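Local coordinates for aldehyde dehydrogenase family protein (Pseudomonas syringae pv. tomato, PDB 5IUV) that probably oxidises indole-3-acetaldehyde to the auxin indole-3-acetic acid with bound NAD+, as an aldehyde dehydrogenase, at residues A[10-15]-A[97-102]; A[17-22]-A[26-31]; A[65-70]-A[234-239]; A[73-78]-A[210-215]; A[128-133]-A[462-467]. All coordinates share one frame; numbering follows the deposited sequence.

Contact 1. Residues A[10-15]-A[97-102]; sequences EQRAQN and NAEELA
R12 reaches out from the helix 6-15 and brings its guanidinium to one oxygen of the E99 carboxylate, on the helix 98-109. The touch is concentrated there: OE1 of E99 lies 2.7 Å from NH1 of R12 in a salt bridge, and the same oxygen is 3.1 Å from NH2 of R12. The planes of the two groups are 86° apart and a single oxygen does the touching, not two matched flat groups. That geometry suggests an attraction that is mainly electrostatic. Both side chains leave their helices with CG beside the backbone N and then run extended, R12 as far as NE and E99 beyond CG. The extended chains span the gap between the helices, whose closest CA atoms, those of R12 and E100, are 8.4 Å apart. The contact buries just 82 Å² and lies at the surface, where water would be expected to weaken the charge pairing. L4, near the N terminus, packs against both R12 and E99, and R12 also touches L103. L101 and A102 pack on I121 of the helix 113-134; E100 forms a salt bridge with R202 of the helix 198-210.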
# COMPACT_ATOMS: atom_id res chain seq x y z
N GLU A 10 24.48 42.30 9.64
CA GLU A 10 24.27 43.65 9.10
C GLU A 10 25.25 43.95 7.97
O GLU A 10 24.89 44.55 6.97
CB GLU A 10 24.40 44.69 10.22
CG GLU A 10 23.20 44.73 11.16
CD GLU A 10 23.43 45.60 12.38
OE1 GLU A 10 24.61 45.89 12.69
OE2 GLU A 10 22.45 45.99 13.04
N GLN A 11 26.50 43.51 8.14
CA GLN A 11 27.50 43.65 7.09
C GLN A 11 27.12 42.83 5.86
O GLN A 11 27.17 43.32 4.73
CB GLN A 11 28.87 43.23 7.61
CG GLN A 11 29.98 43.34 6.58
CD GLN A 11 31.29 42.80 7.11
OE1 GLN A 11 31.31 42.01 8.05
NE2 GLN A 11 32.40 43.24 6.51
N ARG A 12 26.71 41.59 6.07
CA ARG A 12 26.31 40.73 4.96
C ARG A 12 25.12 41.30 4.21
O ARG A 12 25.08 41.26 2.98
CB ARG A 12 25.99 39.33 5.46
CG ARG A 12 27.24 38.52 5.73
CD ARG A 12 26.95 37.25 6.50
NE ARG A 12 28.14 36.42 6.61
CZ ARG A 12 28.34 35.32 5.90
NH1 ARG A 12 27.42 34.90 5.03
NH2 ARG A 12 29.46 34.62 6.06
N ALA A 13 24.15 41.85 4.95
CA ALA A 13 22.96 42.43 4.33
C ALA A 13 23.35 43.58 3.40
O ALA A 13 22.82 43.71 2.30
CB ALA A 13 21.98 42.91 5.40
N GLN A 14 24.30 44.40 3.85
CA GLN A 14 24.79 45.50 3.04
C GLN A 14 25.56 45.00 1.81
O GLN A 14 25.58 45.64 0.77
CB GLN A 14 25.69 46.41 3.89
CG GLN A 14 26.30 47.60 3.14
CD GLN A 14 25.29 48.69 2.82
OE1 GLN A 14 24.19 48.71 3.37
NE2 GLN A 14 25.67 49.60 1.94
N ASN A 15 26.18 43.83 1.93
CA ASN A 15 27.08 43.37 0.88
C ASN A 15 26.42 42.44 -0.14
O ASN A 15 27.07 42.02 -1.10
CB ASN A 15 28.31 42.70 1.50
CG ASN A 15 29.27 43.72 2.10
OD1 ASN A 15 29.11 44.91 1.86
ND2 ASN A 15 30.27 43.25 2.85
N ASN A 97 24.06 27.24 0.23
CA ASN A 97 23.84 28.68 0.15
C ASN A 97 22.89 29.19 1.23
O ASN A 97 22.22 30.22 1.05
CB ASN A 97 23.30 29.05 -1.23
CG ASN A 97 24.30 28.78 -2.33
OD1 ASN A 97 25.20 29.58 -2.55
ND2 ASN A 97 24.17 27.64 -3.01
N ALA A 98 22.86 28.49 2.35
CA ALA A 98 21.88 28.74 3.40
C ALA A 98 21.95 30.15 3.99
O ALA A 98 20.92 30.76 4.25
CB ALA A 98 22.03 27.71 4.52
N GLU A 99 23.16 30.67 4.20
CA GLU A 99 23.29 31.97 4.84
C GLU A 99 22.73 33.09 3.95
O GLU A 99 22.01 33.97 4.44
CB GLU A 99 24.75 32.26 5.19
CG GLU A 99 25.28 31.35 6.29
CD GLU A 99 26.74 31.62 6.62
OE1 GLU A 99 27.41 32.34 5.86
OE2 GLU A 99 27.21 31.10 7.65
N GLU A 100 23.04 33.04 2.66
CA GLU A 100 22.49 34.00 1.71
C GLU A 100 20.97 33.90 1.62
O GLU A 100 20.27 34.91 1.66
CB GLU A 100 23.11 33.81 0.32
CG GLU A 100 22.53 34.75 -0.73
CD GLU A 100 23.06 34.51 -2.14
OE1 GLU A 100 23.90 33.60 -2.33
OE2 GLU A 100 22.63 35.23 -3.07
N LEU A 101 20.45 32.68 1.47
CA LEU A 101 19.02 32.46 1.34
C LEU A 101 18.26 32.88 2.60
O LEU A 101 17.18 33.48 2.51
CB LEU A 101 18.74 31.00 1.02
CG LEU A 101 19.15 30.56 -0.39
CD1 LEU A 101 19.04 29.05 -0.55
CD2 LEU A 101 18.29 31.26 -1.43
N ALA A 102 18.82 32.58 3.76
CA ALA A 102 18.20 32.95 5.03
C ALA A 102 18.16 34.47 5.16
O ALA A 102 17.16 35.04 5.63
CB ALA A 102 18.96 32.34 6.20

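Contact 2. Residues A[17-22]-A[26-31]; sequences KIEGRA and GEYTAA
E19 lies over one face of the Y28 ring, with its CG 3.9 Å from the ring centroid and 15° off the normal, a CH-pi contact. CG is anti to the backbone N, and a bend at chi2 then turns the carboxylate until it is stacked on the ring, the planes 13° apart. R21 holds it there. Its NE and NH2 grip the two carboxylate oxygens of E19 side-on, NE to OE2 at 2.7 Å and NH2 to OE1 at 2.9 Å, both bonds nearly straight. OE2 also accepts from the backbone N of R21, through its anti lone pair. A bend at chi3 (-59°) brings the R21 guanidinium back to the CB of Y28, which sits over the middle of one of its faces, 3.3 Å from CZ of R21. The backbones join where A22 and T29 form an antiparallel hydrogen-bonded pair: T29 N donates to A22 O at 2.8 Å, and the return bond from A22 N to T29 O is weak. A22 O also receives the CA-H of Y28, at 3.1 Å from that CA. The arrangement is a beta hairpin of the strands 22-24 and 27-29. Y28 OH bonds to I201 O of the helix 198-210, T29 touches R61 of the helix 56-72, and G20 pairs through its backbone with A52 of the strand 47-52.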
# COMPACT_ATOMS: atom_id res chain seq x y z
N LYS A 17 24.41 41.32 -3.35
CA LYS A 17 23.88 41.78 -4.63
C LYS A 17 22.62 40.94 -4.88
O LYS A 17 22.67 39.71 -4.89
CB LYS A 17 24.90 41.66 -5.77
CG LYS A 17 25.58 40.30 -5.91
CD LYS A 17 26.70 40.36 -6.95
CE LYS A 17 27.24 38.97 -7.29
NZ LYS A 17 27.95 38.34 -6.16
N ILE A 18 21.49 41.61 -5.06
CA ILE A 18 20.21 40.92 -5.09
C ILE A 18 19.63 40.86 -6.50
O ILE A 18 19.47 41.89 -7.17
CB ILE A 18 19.21 41.60 -4.13
CG1 ILE A 18 19.77 41.58 -2.70
CG2 ILE A 18 17.85 40.91 -4.18
CD1 ILE A 18 18.88 42.27 -1.67
N GLU A 19 19.34 39.65 -6.95
CA GLU A 19 18.73 39.44 -8.26
C GLU A 19 17.23 39.72 -8.18
O GLU A 19 16.56 39.24 -7.27
CB GLU A 19 18.98 38.01 -8.75
CG GLU A 19 18.38 37.70 -10.12
CD GLU A 19 18.97 38.59 -11.21
OE1 GLU A 19 20.19 38.50 -11.49
OE2 GLU A 19 18.21 39.38 -11.80
N GLY A 20 16.72 40.49 -9.13
CA GLY A 20 15.30 40.81 -9.16
C GLY A 20 14.55 40.35 -10.40
O GLY A 20 13.34 40.56 -10.50
N ARG A 21 15.24 39.73 -11.34
CA ARG A 21 14.63 39.35 -12.61
C ARG A 21 13.77 38.08 -12.53
O ARG A 21 13.88 37.29 -11.59
CB ARG A 21 15.71 39.18 -13.68
CG ARG A 21 16.27 40.52 -14.20
CD ARG A 21 17.48 40.32 -15.10
NE ARG A 21 18.58 39.64 -14.42
CZ ARG A 21 19.62 39.09 -15.04
NH1 ARG A 21 19.71 39.14 -16.36
NH2 ARG A 21 20.57 38.49 -14.34
N ALA A 22 12.91 37.91 -13.53
CA ALA A 22 12.19 36.66 -13.70
C ALA A 22 13.14 35.62 -14.27
O ALA A 22 14.26 35.96 -14.68
CB ALA A 22 10.98 36.85 -14.62
N GLY A 26 15.88 28.78 -18.54
CA GLY A 26 17.28 28.73 -18.15
C GLY A 26 18.00 30.06 -18.02
O GLY A 26 19.21 30.08 -17.80
N GLU A 27 17.27 31.18 -18.16
CA GLU A 27 17.89 32.51 -18.10
C GLU A 27 17.06 33.52 -17.32
O GLU A 27 15.83 33.52 -17.41
CB GLU A 27 18.14 33.06 -19.51
CG GLU A 27 19.21 32.32 -20.29
CD GLU A 27 19.49 32.93 -21.66
OE1 GLU A 27 18.86 33.96 -21.99
OE2 GLU A 27 20.33 32.39 -22.40
N TYR A 28 17.73 34.39 -16.58
CA TYR A 28 17.05 35.52 -15.97
C TYR A 28 16.61 36.46 -17.08
O TYR A 28 17.28 36.57 -18.11
CB TYR A 28 17.93 36.23 -14.93
CG TYR A 28 18.05 35.43 -13.65
CD1 TYR A 28 16.97 35.30 -12.79
CD2 TYR A 28 19.24 34.78 -13.32
CE1 TYR A 28 17.06 34.55 -11.63
CE2 TYR A 28 19.34 34.04 -12.15
CZ TYR A 28 18.25 33.93 -11.32
OH TYR A 28 18.34 33.19 -10.16
N THR A 29 15.48 37.12 -16.89
CA THR A 29 14.90 37.97 -17.92
C THR A 29 14.04 39.05 -17.29
O THR A 29 13.43 38.84 -16.24
CB THR A 29 14.05 37.14 -18.92
OG1 THR A 29 13.44 38.01 -19.88
CG2 THR A 29 12.95 36.38 -18.18
N ALA A 30 14.00 40.22 -17.91
CA ALA A 30 13.05 41.24 -17.49
C ALA A 30 11.66 40.77 -17.89
O ALA A 30 11.52 39.87 -18.72
CB ALA A 30 13.38 42.59 -18.11
N ALA A 31 10.64 41.37 -17.30
CA ALA A 31 9.29 41.13 -17.80
C ALA A 31 9.18 41.77 -19.18
O ALA A 31 9.90 42.72 -19.48
CB ALA A 31 8.25 41.71 -16.84

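Contact 3. Residues A[65-70]-A[234-239]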
# COMPACT_ATOMS: atom_id res chain seq x y z
N SER A 65 7.46 27.52 -22.54
CA SER A 65 8.74 26.96 -22.13
C SER A 65 8.56 25.70 -21.29
O SER A 65 9.20 24.68 -21.54
CB SER A 65 9.54 28.01 -21.35
OG SER A 65 10.67 27.46 -20.70
N ALA A 66 7.68 25.77 -20.30
CA ALA A 66 7.35 24.61 -19.47
C ALA A 66 6.88 23.43 -20.31
O ALA A 66 7.30 22.29 -20.09
CB ALA A 66 6.29 24.98 -18.45
N ARG A 67 5.99 23.71 -21.26
CA ARG A 67 5.36 22.68 -22.08
C ARG A 67 6.37 22.02 -23.00
O ARG A 67 6.41 20.79 -23.14
CB ARG A 67 4.21 23.28 -22.91
CG ARG A 67 3.61 22.34 -23.95
CD ARG A 67 2.88 21.16 -23.30
NE ARG A 67 1.80 21.60 -22.43
CZ ARG A 67 1.25 20.85 -21.48
NH1 ARG A 67 1.69 19.62 -21.27
NH2 ARG A 67 0.27 21.34 -20.72
N SER A 68 7.20 22.84 -23.64
CA SER A 68 8.22 22.32 -24.53
C SER A 68 9.21 21.43 -23.77
O SER A 68 9.59 20.36 -24.25
CB SER A 68 8.95 23.47 -25.22
OG SER A 68 9.98 22.97 -26.06
N ALA A 69 9.59 21.87 -22.58
CA ALA A 69 10.50 21.09 -21.75
C ALA A 69 9.86 19.76 -21.32
O ALA A 69 10.51 18.72 -21.36
CB ALA A 69 10.94 21.88 -20.53
N PHE A 70 8.59 19.80 -20.90
CA PHE A 70 7.90 18.58 -20.52
C PHE A 70 7.86 17.61 -21.70
O PHE A 70 8.17 16.43 -21.55
CB PHE A 70 6.48 18.88 -20.04
CG PHE A 70 5.70 17.65 -19.67
CD1 PHE A 70 5.94 17.00 -18.46
CD2 PHE A 70 4.73 17.14 -20.51
CE1 PHE A 70 5.23 15.87 -18.11
CE2 PHE A 70 4.02 16.00 -20.16
CZ PHE A 70 4.27 15.37 -18.97
N HIS A 234 -4.78 30.12 -17.55
CA HIS A 234 -4.08 29.68 -18.77
C HIS A 234 -4.64 28.36 -19.29
O HIS A 234 -4.85 27.43 -18.53
CB HIS A 234 -2.58 29.56 -18.54
CG HIS A 234 -1.78 29.65 -19.80
ND1 HIS A 234 -1.68 28.60 -20.69
CD2 HIS A 234 -1.07 30.67 -20.34
CE1 HIS A 234 -0.94 28.97 -21.72
NE2 HIS A 234 -0.55 30.22 -21.53
N MET A 235 -4.86 28.29 -20.60
CA MET A 235 -5.50 27.13 -21.21
C MET A 235 -4.55 25.94 -21.39
O MET A 235 -4.99 24.86 -21.78
CB MET A 235 -6.11 27.51 -22.57
CG MET A 235 -7.24 28.53 -22.46
SD MET A 235 -8.63 27.86 -21.53
CE MET A 235 -9.25 26.67 -22.71
N ASP A 236 -3.27 26.12 -21.12
CA ASP A 236 -2.33 25.01 -21.26
C ASP A 236 -1.60 24.70 -19.95
O ASP A 236 -0.56 24.04 -19.94
CB ASP A 236 -1.33 25.28 -22.39
CG ASP A 236 -0.59 24.02 -22.84
OD1 ASP A 236 -1.24 22.98 -22.99
OD2 ASP A 236 0.65 24.08 -23.02
N VAL A 237 -2.13 25.20 -18.84
CA VAL A 237 -1.67 24.79 -17.52
C VAL A 237 -2.57 23.65 -17.05
O VAL A 237 -3.80 23.80 -17.05
CB VAL A 237 -1.68 25.96 -16.50
CG1 VAL A 237 -1.48 25.46 -15.08
CG2 VAL A 237 -0.62 27.00 -16.86
N ASP A 238 -1.98 22.52 -16.66
CA ASP A 238 -2.77 21.34 -16.30
C ASP A 238 -3.29 21.41 -14.87
O ASP A 238 -4.38 20.93 -14.58
CB ASP A 238 -1.93 20.07 -16.48
CG ASP A 238 -1.48 19.87 -17.92
OD1 ASP A 238 -2.33 19.53 -18.76
OD2 ASP A 238 -0.28 20.07 -18.21
N THR A 239 -2.49 22.00 -13.99
CA THR A 239 -2.77 21.96 -12.56
C THR A 239 -2.28 23.25 -11.94
O THR A 239 -1.20 23.72 -12.29
CB THR A 239 -2.07 20.75 -11.87
OG1 THR A 239 -2.61 19.52 -12.38
CG2 THR A 239 -2.24 20.79 -10.36
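R67, on the helix 56-72, is the centre of a salt-bridge network with D236 and D238, which lie in the loop leading into the strand 239-243 of the Rossmann-like, NAD-binding domain characteristic of aldehyde dehydrogenases. NE of R67 donates to OD2 of D236 at 2.8 Å in an almost straight bond (170°), and the oxygen lies in the guanidinium plane. NH2 of R67 completes a side-on grip on that carboxylate through a weak bond to OD1 of D236. The grip is twisted, the two planes standing 50° apart. The same NH2 also serves D238 OD2 at 2.9 Å and the backbone O of D236, likewise at 2.9 Å, so one nitrogen is shared among three acceptors. The D238 carboxylate stands nearly at right angles to the guanidinium, and its OD2 accepts in addition from the backbone N of V160, a second bond that should help to fix its position. R67 can reach both acids because its chain is bent at chi2 and chi3, which folds the guanidinium round and keeps CB, CG and CD close to OD2 of D236. Outward from the charges, R67 packs on V160 of the strand 149-164, and D236 and V237 rest on V63, also on the helix 56-72. F70 touches R449 of the second subunit. A type I turn from H234 to V237 lies in the loop, and within it D236 N donates to ND1 of H234 at 3.0 Å.

Contact 4. Residues A[73-78]-A[210-215]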
# COMPACT_ATOMS: atom_id res chain seq x y z
N GLY A 73 10.96 15.49 -22.68
CA GLY A 73 11.28 14.35 -21.84
C GLY A 73 12.61 14.45 -21.11
O GLY A 73 13.03 13.50 -20.45
N ALA A 74 13.29 15.60 -21.24
CA ALA A 74 14.60 15.80 -20.62
C ALA A 74 14.55 15.54 -19.12
O ALA A 74 15.49 15.00 -18.54
CB ALA A 74 15.11 17.21 -20.91
N TRP A 75 13.44 15.93 -18.50
CA TRP A 75 13.21 15.71 -17.08
C TRP A 75 12.05 14.73 -16.87
O TRP A 75 12.13 13.83 -16.03
CB TRP A 75 12.94 17.05 -16.38
CG TRP A 75 12.64 16.96 -14.90
CD1 TRP A 75 11.43 17.18 -14.30
CD2 TRP A 75 13.57 16.66 -13.85
NE1 TRP A 75 11.55 17.03 -12.94
CE2 TRP A 75 12.85 16.70 -12.64
CE3 TRP A 75 14.93 16.35 -13.82
CZ2 TRP A 75 13.45 16.45 -11.40
CZ3 TRP A 75 15.53 16.10 -12.59
CH2 TRP A 75 14.79 16.15 -11.40
N SER A 76 10.98 14.89 -17.65
CA SER A 76 9.78 14.08 -17.44
C SER A 76 9.97 12.59 -17.76
O SER A 76 9.20 11.76 -17.29
CB SER A 76 8.63 14.63 -18.29
OG SER A 76 8.90 14.45 -19.66
N ARG A 77 10.98 12.26 -18.56
CA ARG A 77 11.26 10.86 -18.88
C ARG A 77 12.65 10.44 -18.40
O ARG A 77 13.15 9.37 -18.77
CB ARG A 77 11.14 10.61 -20.39
CG ARG A 77 9.70 10.54 -20.87
CD ARG A 77 9.63 10.31 -22.38
NE ARG A 77 8.87 11.38 -23.02
CZ ARG A 77 9.33 12.15 -24.00
NH1 ARG A 77 10.56 11.96 -24.49
NH2 ARG A 77 8.56 13.09 -24.51
N LEU A 78 13.27 11.29 -17.59
CA LEU A 78 14.54 10.96 -16.95
C LEU A 78 14.33 9.84 -15.93
O LEU A 78 13.31 9.82 -15.23
CB LEU A 78 15.13 12.20 -16.27
CG LEU A 78 16.56 12.07 -15.74
CD1 LEU A 78 17.55 11.91 -16.91
CD2 LEU A 78 16.93 13.27 -14.87
N ALA A 210 21.92 22.36 -10.07
CA ALA A 210 21.71 20.99 -9.59
C ALA A 210 21.50 19.99 -10.74
O ALA A 210 21.69 18.79 -10.57
CB ALA A 210 20.53 20.93 -8.63
N GLY A 211 21.10 20.49 -11.90
CA GLY A 211 20.88 19.62 -13.05
C GLY A 211 19.45 19.60 -13.56
O GLY A 211 19.13 18.83 -14.47
N ILE A 212 18.58 20.42 -12.98
CA ILE A 212 17.24 20.59 -13.53
C ILE A 212 17.34 21.27 -14.89
O ILE A 212 17.91 22.34 -15.00
CB ILE A 212 16.35 21.46 -12.61
CG1 ILE A 212 16.21 20.83 -11.22
CG2 ILE A 212 14.97 21.67 -13.25
CD1 ILE A 212 15.33 19.59 -11.20
N PRO A 213 16.79 20.64 -15.94
CA PRO A 213 16.92 21.19 -17.30
C PRO A 213 16.24 22.55 -17.48
O PRO A 213 15.29 22.86 -16.76
CB PRO A 213 16.23 20.14 -18.19
CG PRO A 213 16.22 18.88 -17.37
CD PRO A 213 16.11 19.33 -15.94
N ALA A 214 16.73 23.34 -18.42
CA ALA A 214 16.10 24.61 -18.76
C ALA A 214 14.63 24.42 -19.14
O ALA A 214 14.28 23.48 -19.87
CB ALA A 214 16.85 25.30 -19.91
N GLY A 215 13.77 25.31 -18.66
CA GLY A 215 12.36 25.23 -18.97
C GLY A 215 11.54 24.47 -17.94
O GLY A 215 10.32 24.63 -17.88
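W75 begins a type I beta turn, W75 to L78, and points its indole at the loop that follows the helix 198-210, whose end at G211 is a Schellman motif. Its CB already touches the segment 210-215, lying 3.9 Å from both CG and CD of P213. CG lies opposite the backbone N, which carries the indole past the proline toward I212. CE3 of W75 meets CD of P213 at 3.8 Å, the proline approaching obliquely. Farther out the six-membered ring receives I212 on one face: CD1 of I212 stands 3.7 Å from its centroid, 19° off the normal, in a CH-pi contact displaced toward the rim. CZ3, CZ2 and CH2 all lie within reach of this methyl group. I212 gets there although its CB does not point at the indole, because chi1 and chi2 (-59° and -72°) bend the chain round to the ring. On the other limb of the indole, NE1 donates to L182 O, which ties down the polar edge of a buried side chain. Beside the tryptophan, CB of A74 makes a looser apolar touch with CG of P213. The contact thus joins the connection between the helices 56-72 and 80-96 to the loop between the helix 198-210 and the strand 217-219. W75 and I212 both pack on T86 of the helix 80-96, and W75 reaches V216 as well. The closest approach is from CH2 of W75 to CD1 of I212, 3.5 Å.

Contact 5. Residues A[128-133]-A[462-467]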
# COMPACT_ATOMS: atom_id res chain seq x y z
N LEU A 128 12.63 19.12 -0.46
CA LEU A 128 13.18 18.75 -1.76
C LEU A 128 13.87 17.38 -1.72
O LEU A 128 13.66 16.55 -2.60
CB LEU A 128 14.18 19.82 -2.25
CG LEU A 128 13.65 21.23 -2.52
CD1 LEU A 128 14.72 22.14 -3.13
CD2 LEU A 128 12.43 21.18 -3.42
N SER A 129 14.70 17.15 -0.72
CA SER A 129 15.46 15.91 -0.66
C SER A 129 14.58 14.73 -0.25
O SER A 129 14.75 13.63 -0.77
CB SER A 129 16.65 16.03 0.30
OG SER A 129 16.26 16.43 1.60
N TRP A 130 13.66 14.94 0.68
CA TRP A 130 12.78 13.85 1.11
C TRP A 130 11.92 13.42 -0.07
O TRP A 130 11.78 12.23 -0.34
CB TRP A 130 11.91 14.28 2.30
CG TRP A 130 11.13 13.18 2.98
CD1 TRP A 130 11.50 12.48 4.10
CD2 TRP A 130 9.84 12.67 2.61
NE1 TRP A 130 10.52 11.58 4.44
CE2 TRP A 130 9.49 11.67 3.54
CE3 TRP A 130 8.94 12.96 1.57
CZ2 TRP A 130 8.29 10.96 3.47
CZ3 TRP A 130 7.75 12.26 1.50
CH2 TRP A 130 7.44 11.26 2.44
N SER A 131 11.36 14.39 -0.78
CA SER A 131 10.57 14.09 -1.97
C SER A 131 11.40 13.34 -3.00
O SER A 131 10.95 12.37 -3.59
CB SER A 131 10.00 15.37 -2.58
OG SER A 131 9.07 15.99 -1.71
N GLY A 132 12.63 13.81 -3.22
CA GLY A 132 13.54 13.15 -4.14
C GLY A 132 13.82 11.72 -3.73
O GLY A 132 13.77 10.82 -4.57
N GLU A 133 14.11 11.52 -2.45
CA GLU A 133 14.38 10.19 -1.89
C GLU A 133 13.23 9.21 -2.11
O GLU A 133 13.43 8.00 -2.19
CB GLU A 133 14.66 10.28 -0.39
CG GLU A 133 15.98 10.92 0.01
CD GLU A 133 16.02 11.32 1.48
OE1 GLU A 133 15.02 11.09 2.21
OE2 GLU A 133 17.05 11.86 1.92
N ASP A 462 6.41 15.88 10.61
CA ASP A 462 7.59 16.17 9.81
C ASP A 462 7.23 15.87 8.36
O ASP A 462 6.05 15.93 8.01
CB ASP A 462 8.80 15.36 10.30
CG ASP A 462 8.49 13.87 10.46
OD1 ASP A 462 7.60 13.37 9.75
OD2 ASP A 462 9.16 13.20 11.28
N MET A 463 8.20 15.51 7.53
CA MET A 463 7.88 15.26 6.12
C MET A 463 7.00 14.03 5.90
O MET A 463 6.46 13.85 4.81
CB MET A 463 9.16 15.12 5.28
CG MET A 463 9.78 16.46 4.87
SD MET A 463 8.65 17.54 3.93
CE MET A 463 8.33 16.56 2.47
N THR A 464 6.83 13.20 6.92
CA THR A 464 6.02 11.99 6.76
C THR A 464 4.53 12.27 6.99
O THR A 464 3.70 11.40 6.76
CB THR A 464 6.45 10.85 7.73
OG1 THR A 464 6.13 11.22 9.08
CG2 THR A 464 7.93 10.55 7.60
N ALA A 465 4.22 13.48 7.44
CA ALA A 465 2.85 13.83 7.83
C ALA A 465 2.17 14.74 6.82
O ALA A 465 2.57 15.89 6.67
CB ALA A 465 2.85 14.51 9.20
N PRO A 466 1.12 14.24 6.15
CA PRO A 466 0.32 15.05 5.22
C PRO A 466 -0.23 16.26 5.94
O PRO A 466 -0.61 16.16 7.10
CB PRO A 466 -0.82 14.11 4.79
CG PRO A 466 -0.42 12.76 5.21
CD PRO A 466 0.57 12.88 6.32
N PHE A 467 -0.28 17.39 5.24
CA PHE A 467 -0.63 18.66 5.84
C PHE A 467 -1.61 19.38 4.91
O PHE A 467 -1.32 19.55 3.72
CB PHE A 467 0.64 19.49 6.06
CG PHE A 467 0.42 20.81 6.74
CD1 PHE A 467 -0.06 21.91 6.03
CD2 PHE A 467 0.73 20.97 8.08
CE1 PHE A 467 -0.26 23.11 6.65
CE2 PHE A 467 0.53 22.18 8.70
CZ PHE A 467 0.04 23.26 7.98
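The indole of W130 carries M463 on one face. CB of M463 lies 3.6 Å from the centroid of the five-membered ring and only 8° off its normal, a CH-pi contact. M463 continues alongside the tryptophan in the opposite direction: bends at chi2 and chi3 (-57° and -63°) fold its chain back until CE lies 3.8 Å from CE3 of W130. The backbone O of M463 comes over the six-membered ring on the same side, 3.6 Å from CH2 of W130. Farther along, T464 meets the six-membered ring, its CA approaching obliquely and its CG2 4.2 Å from CZ2 of W130. The indole also has partners in the third subunit, where K137 makes a cation-pi contact with W130 and D136 accepts a weak hydrogen bond from NE1.

The loop owes its shape partly to D462, whose OD1 accepts twice from T464: from its N at 2.9 Å, closing an Asx turn, and from its OG1 at 2.7 Å. This double grip lies within the type I turn from D462 to A465, which presents M463 and T464 to the tryptophan. T464 O bonds to Y139 of the third subunit, and P466 O to S492 of the second, so the turn is held in a place where three chains converge. The contact joins the helix 113-134 to the loop before the strand 474-475. At the end of the segment 462-467, the F467 ring is edge-to-face with W176 and packs on T303; F467 also touches the bound NAD and belongs to the cofactor pocket of this aldehyde dehydrogenase fold.

Overall arrangement
From the N terminus, contact 1 ties the first helix to the helix 98-109, closing a long loop. The short hairpin of contact 2 lies wholly within that loop. Contact 3 joins the helix 56-72 to the approach of the strand 239-243, and contact 4 falls inside its span, linking the segments after the helices 56-72 and 198-210. These two touch directly, F70 O probably bonding to S76 OG, and G26 of contact 2 packs on A214 of contact 4. Contact 1 crosses both contacts 3 and 4 along the chain. Contact 5 opens after contact 1 closes, crosses contacts 3 and 4, and ties the helix 113-134 to a late loop of the NAD pocket.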